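Local coordinates for peroxisomal membrane protein PEX15 (Saccharomyces cerevisiae, PDB 5VXV) that docks the Pex1/Pex6 AAA-ATPase on the peroxisomal membrane, where that complex extracts the import receptor Pex5, at residues A[41-46]-A[91-96]; A[100-105]-A[120-125]. One frame throughout, in Å; residues are numbered along the deposited sequence. Where two conformers were deposited one is given.

In the fold
Both contacts lie in the largely helical part of PEX15 that is predicted to face the cytosol, and both use helix 91-108. Interaction 1 pairs the first turns of that helix with helix 39-51, its two segments lying 45 residues apart at their nearest ends; interaction 2 pairs its later turns with helix 112-136, the next helix on. They come in series, the first closing before the second opens, and their centres stand about 16 Å apart. Val46 and Cys100 bring the two into packing contact. Helix 91-108 thus links helix 39-51 to helix 112-136 in a protein that tethers Pex1/Pex6 to the peroxisome.

Interaction 1: A[41-46]-A[91-96]; sequences ILDLFV and LLVINK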
loop_
_atom_site.group_PDB
_atom_site.type_symbol
_atom_site.label_atom_id
_atom_site.label_comp_id
_atom_site.label_asym_id
_atom_site.label_seq_id
_atom_site.Cartn_x
_atom_site.Cartn_y
_atom_site.Cartn_z
ATOM N N ILE A 41 -2.248 -16.806 7.233
ATOM C CA ILE A 41 -1.741 -17.093 5.895
ATOM C C ILE A 41 -1.832 -15.848 5.024
ATOM O O ILE A 41 -0.893 -15.512 4.290
ATOM C CB ILE A 41 -2.496 -18.283 5.273
ATOM C CG1 ILE A 41 -2.242 -19.551 6.097
ATOM C CG2 ILE A 41 -2.065 -18.490 3.818
ATOM C CD1 ILE A 41 -2.924 -20.807 5.568
ATOM N N LEU A 42 -2.963 -15.140 5.088
ATOM C CA LEU A 42 -3.079 -13.869 4.378
ATOM C C LEU A 42 -2.056 -12.863 4.890
ATOM O O LEU A 42 -1.415 -12.162 4.100
ATOM C CB LEU A 42 -4.498 -13.321 4.529
ATOM C CG LEU A 42 -4.773 -11.912 3.995
ATOM C CD1 LEU A 42 -4.444 -11.806 2.520
ATOM C CD2 LEU A 42 -6.230 -11.543 4.247
ATOM N N ASP A 43 -1.885 -12.786 6.213
ATOM C CA ASP A 43 -0.938 -11.834 6.785
ATOM C C ASP A 43 0.480 -12.101 6.289
ATOM O O ASP A 43 1.210 -11.165 5.945
ATOM C CB ASP A 43 -1.001 -11.899 8.311
ATOM C CG ASP A 43 -0.662 -10.576 8.970
ATOM O OD1 ASP A 43 -1.176 -9.528 8.518
ATOM O OD2 ASP A 43 0.112 -10.582 9.949
ATOM N N LEU A 44 0.889 -13.372 6.247
ATOM C CA LEU A 44 2.219 -13.701 5.738
ATOM C C LEU A 44 2.348 -13.319 4.270
ATOM O O LEU A 44 3.350 -12.727 3.853
ATOM C CB LEU A 44 2.503 -15.193 5.924
ATOM C CG LEU A 44 3.788 -15.700 5.253
ATOM C CD1 LEU A 44 5.013 -14.972 5.788
ATOM C CD2 LEU A 44 3.939 -17.203 5.432
ATOM N N PHE A 45 1.343 -13.663 3.467
ATOM C CA PHE A 45 1.398 -13.372 2.040
ATOM C C PHE A 45 1.606 -11.883 1.788
ATOM O O PHE A 45 2.471 -11.490 0.998
ATOM C CB PHE A 45 0.118 -13.860 1.366
ATOM C CG PHE A 45 0.030 -13.502 -0.085
ATOM C CD1 PHE A 45 0.827 -14.144 -1.016
ATOM C CD2 PHE A 45 -0.848 -12.522 -0.518
ATOM C CE1 PHE A 45 0.751 -13.820 -2.351
ATOM C CE2 PHE A 45 -0.930 -12.194 -1.855
ATOM C CZ PHE A 45 -0.131 -12.841 -2.773
ATOM N N VAL A 46 0.823 -11.035 2.459
ATOM C CA VAL A 46 0.941 -9.592 2.254
ATOM C C VAL A 46 2.307 -9.096 2.711
ATOM O O VAL A 46 2.940 -8.268 2.044
ATOM C CB VAL A 46 -0.203 -8.860 2.981
ATOM C CG1 VAL A 46 -0.030 -7.347 2.887
ATOM C CG2 VAL A 46 -1.544 -9.266 2.393
ATOM N N LEU A 91 -4.009 -0.793 10.304
ATOM C CA LEU A 91 -3.776 0.136 9.205
ATOM C C LEU A 91 -2.438 -0.117 8.516
ATOM O O LEU A 91 -2.316 0.114 7.309
ATOM C CB LEU A 91 -3.851 1.569 9.724
ATOM C CG LEU A 91 -3.754 2.689 8.688
ATOM C CD1 LEU A 91 -4.797 2.523 7.592
ATOM C CD2 LEU A 91 -3.920 4.029 9.378
ATOM N N LEU A 92 -1.427 -0.589 9.250
ATOM C CA LEU A 92 -0.135 -0.841 8.618
ATOM C C LEU A 92 -0.233 -1.953 7.579
ATOM O O LEU A 92 0.488 -1.927 6.575
ATOM C CB LEU A 92 0.920 -1.178 9.675
ATOM C CG LEU A 92 1.232 -0.087 10.707
ATOM C CD1 LEU A 92 2.392 -0.502 11.607
ATOM C CD2 LEU A 92 1.539 1.247 10.036
ATOM N N VAL A 93 -1.120 -2.926 7.791
ATOM C CA VAL A 93 -1.319 -3.976 6.796
ATOM C C VAL A 93 -2.100 -3.440 5.604
ATOM O O VAL A 93 -1.829 -3.803 4.453
ATOM C CB VAL A 93 -2.019 -5.187 7.435
ATOM C CG1 VAL A 93 -2.318 -6.249 6.388
ATOM C CG2 VAL A 93 -1.148 -5.760 8.539
ATOM N N ILE A 94 -3.092 -2.585 5.861
ATOM C CA ILE A 94 -3.779 -1.884 4.780
ATOM C C ILE A 94 -2.767 -1.144 3.917
ATOM O O ILE A 94 -2.840 -1.171 2.682
ATOM C CB ILE A 94 -4.846 -0.936 5.364
ATOM C CG1 ILE A 94 -6.014 -1.755 5.921
ATOM C CG2 ILE A 94 -5.350 0.055 4.312
ATOM C CD1 ILE A 94 -6.907 -0.998 6.878
ATOM N N ASN A 95 -1.790 -0.495 4.553
ATOM C CA ASN A 95 -0.769 0.224 3.801
ATOM C C ASN A 95 0.088 -0.730 2.976
ATOM O O ASN A 95 0.421 -0.432 1.823
ATOM C CB ASN A 95 0.097 1.046 4.755
ATOM C CG ASN A 95 -0.660 2.213 5.366
ATOM O OD1 ASN A 95 -1.728 2.590 4.886
ATOM N ND2 ASN A 95 -0.110 2.789 6.428
ATOM N N LYS A 96 0.460 -1.880 3.549
ATOM C CA LYS A 96 1.183 -2.884 2.773
ATOM C C LYS A 96 0.377 -3.321 1.557
ATOM O O LYS A 96 0.922 -3.451 0.455
ATOM C CB LYS A 96 1.522 -4.097 3.644
ATOM C CG LYS A 96 2.580 -3.847 4.707
ATOM C CD LYS A 96 2.995 -5.138 5.400
ATOM C CE LYS A 96 4.026 -4.865 6.485
ATOM N NZ LYS A 96 4.530 -6.112 7.137
#
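Val46 of helix 39-51 points at the first turns of helix 91-108 and meets Lys96 and Val93 there, in helix-helix packing inside the mostly helical, probably cytosolic domain. The short axes come no nearer than 10.7 Å and cross at 52°, and the backbones are closest where Val46 faces Lys96. Val46 turns CG1 anti to its own backbone N (chi1 175°), which sends that methyl to Lys96 CB, 3.7 Å away. The two side chains run obliquely to each other, so the lysine gives its root to the valine while the rest of its extended chain carries NZ off to a hydrogen bond with Ser47 OG. The same CG1 also lies 4.3 Å from Val93 CG1, a looser apolar touch.

One turn earlier, Asp43 crosses Val93 at about a right angle. Its carboxylate is held from outside these segments by a salt bridge from OD1 to Lys90 NZ, just ahead of helix 91-108, which probably favours the charged form. Lys96 NZ stays 6.8 Å from Asp43 OD1, too far for direct pairing. Against the valine, OD1 meets both methyls, at 3.8 Å from Val93 CG2 and 4.1 Å from Val93 CG1.

Interaction 2: A[100-105]-A[120-125]; sequences CCIKVI and LELESI
A nearly antiparallel helical hairpin joins helix 91-108 to helix 112-136, and Leu122 is the side chain that reaches across it to Cys101, Ile102 and Ile105. The segment axes run at 168° and stay 11.3 Å apart, so the span is bridged by side chains alone. Leu122 has CG anti to its backbone N (chi1 179°), and this directs its branched end at the opposing helix, where the two methyls part company. CD2 serves the two isoleucines: it comes to 3.5 Å from Ile102 CG1, tighter than usual for two carbons, and to 4.3 Å from Ile105 CD1. CD1 turns instead to Cys101, 4.4 Å from its CB.

Leu122 and Ile102 cross at about a right angle, the methyl meeting the middle of the isoleucine chain at CG1. Ile102 keeps that CG1 beside its backbone N (chi1 -69°), while CG2 stands anti to that nitrogen. All four side chains are buried and the contact is wholly apolar. Ile105 also touches Lys118 and Thr119, just before the 120-125 segment on the same helix 112-136; Cys101 packs on Leu72, and helix 143-161 covers Ile102 with Ile152, Gln156 and Val157.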
loop_
_atom_site.group_PDB
_atom_site.type_symbol
_atom_site.label_atom_id
_atom_site.label_comp_id
_atom_site.label_asym_id
_atom_site.label_seq_id
_atom_site.Cartn_x
_atom_site.Cartn_y
_atom_site.Cartn_z
ATOM N N CYS A 100 1.351 -3.055 -2.443
ATOM C CA CYS A 100 1.380 -4.191 -3.361
ATOM C C CYS A 100 0.580 -3.900 -4.626
ATOM O O CYS A 100 1.000 -4.268 -5.729
ATOM C CB CYS A 100 0.853 -5.445 -2.664
ATOM S SG CYS A 100 1.957 -6.086 -1.384
ATOM N N CYS A 101 -0.573 -3.240 -4.492
ATOM C CA CYS A 101 -1.327 -2.832 -5.675
ATOM C C CYS A 101 -0.507 -1.882 -6.538
ATOM O O CYS A 101 -0.517 -1.979 -7.770
ATOM C CB CYS A 101 -2.641 -2.170 -5.262
ATOM S SG CYS A 101 -3.801 -3.259 -4.407
ATOM N N ILE A 102 0.215 -0.960 -5.901
ATOM C CA ILE A 102 1.060 -0.021 -6.631
ATOM C C ILE A 102 2.153 -0.765 -7.388
ATOM O O ILE A 102 2.477 -0.430 -8.532
ATOM C CB ILE A 102 1.643 1.016 -5.652
ATOM C CG1 ILE A 102 0.529 1.928 -5.129
ATOM C CG2 ILE A 102 2.749 1.840 -6.310
ATOM C CD1 ILE A 102 0.901 2.707 -3.887
ATOM N N LYS A 103 2.730 -1.791 -6.760
ATOM C CA LYS A 103 3.809 -2.538 -7.400
ATOM C C LYS A 103 3.337 -3.224 -8.675
ATOM O O LYS A 103 4.109 -3.352 -9.634
ATOM C CB LYS A 103 4.390 -3.561 -6.428
ATOM C CG LYS A 103 5.389 -2.960 -5.457
ATOM C CD LYS A 103 5.870 -3.977 -4.443
ATOM C CE LYS A 103 6.782 -3.331 -3.414
ATOM N NZ LYS A 103 7.124 -4.270 -2.312
ATOM N N VAL A 104 2.080 -3.669 -8.709
ATOM C CA VAL A 104 1.533 -4.276 -9.922
ATOM C C VAL A 104 1.444 -3.238 -11.034
ATOM O O VAL A 104 1.899 -3.464 -12.161
ATOM C CB VAL A 104 0.157 -4.908 -9.633
ATOM C CG1 VAL A 104 -0.553 -5.296 -10.932
ATOM C CG2 VAL A 104 0.310 -6.124 -8.732
ATOM N N ILE A 105 0.849 -2.083 -10.732
ATOM C CA ILE A 105 0.703 -1.035 -11.736
ATOM C C ILE A 105 2.068 -0.585 -12.235
ATOM O O ILE A 105 2.266 -0.360 -13.434
ATOM C CB ILE A 105 -0.099 0.144 -11.152
ATOM C CG1 ILE A 105 -1.512 -0.308 -10.768
ATOM C CG2 ILE A 105 -0.166 1.302 -12.149
ATOM C CD1 ILE A 105 -2.278 0.702 -9.932
ATOM N N LEU A 120 -5.808 5.859 -11.637
ATOM C CA LEU A 120 -7.012 6.610 -11.292
ATOM C C LEU A 120 -7.963 5.768 -10.449
ATOM O O LEU A 120 -8.573 6.273 -9.500
ATOM C CB LEU A 120 -7.711 7.102 -12.561
ATOM C CG LEU A 120 -7.355 8.524 -13.009
ATOM C CD1 LEU A 120 -5.852 8.699 -13.149
ATOM C CD2 LEU A 120 -8.058 8.869 -14.322
ATOM N N GLU A 121 -8.108 4.483 -10.785
ATOM C CA GLU A 121 -8.931 3.596 -9.966
ATOM C C GLU A 121 -8.387 3.501 -8.548
ATOM O O GLU A 121 -9.151 3.540 -7.576
ATOM C CB GLU A 121 -9.000 2.204 -10.595
ATOM C CG GLU A 121 -9.810 2.126 -11.875
ATOM C CD GLU A 121 -9.933 0.704 -12.394
ATOM O OE1 GLU A 121 -9.804 -0.241 -11.582
ATOM O OE2 GLU A 121 -10.157 0.531 -13.609
ATOM N N LEU A 122 -7.066 3.368 -8.410
ATOM C CA LEU A 122 -6.466 3.282 -7.084
ATOM C C LEU A 122 -6.667 4.574 -6.305
ATOM O O LEU A 122 -6.918 4.544 -5.095
ATOM C CB LEU A 122 -4.978 2.960 -7.207
ATOM C CG LEU A 122 -4.203 2.870 -5.891
ATOM C CD1 LEU A 122 -4.734 1.736 -5.022
ATOM C CD2 LEU A 122 -2.724 2.692 -6.169
ATOM N N GLU A 123 -6.541 5.721 -6.976
ATOM C CA GLU A 123 -6.760 6.997 -6.304
ATOM C C GLU A 123 -8.136 7.038 -5.652
ATOM O O GLU A 123 -8.274 7.430 -4.487
ATOM C CB GLU A 123 -6.602 8.147 -7.298
ATOM C CG GLU A 123 -5.164 8.420 -7.710
ATOM C CD GLU A 123 -5.061 9.456 -8.812
ATOM O OE1 GLU A 123 -6.098 9.790 -9.425
ATOM O OE2 GLU A 123 -3.938 9.935 -9.068
ATOM N N SER A 124 -9.168 6.624 -6.389
ATOM C CA SER A 124 -10.522 6.621 -5.840
ATOM C C SER A 124 -10.642 5.647 -4.677
ATOM O O SER A 124 -11.230 5.977 -3.641
ATOM C CB SER A 124 -11.530 6.272 -6.936
ATOM O OG SER A 124 -11.561 7.276 -7.933
ATOM N N ILE A 125 -10.097 4.439 -4.834
ATOM C CA ILE A 125 -10.156 3.448 -3.761
ATOM C C ILE A 125 -9.509 4.000 -2.498
ATOM O O ILE A 125 -10.059 3.889 -1.394
ATOM C CB ILE A 125 -9.492 2.135 -4.214
ATOM C CG1 ILE A 125 -10.394 1.416 -5.222
ATOM C CG2 ILE A 125 -9.196 1.224 -3.022
ATOM C CD1 ILE A 125 -9.718 0.280 -5.962
#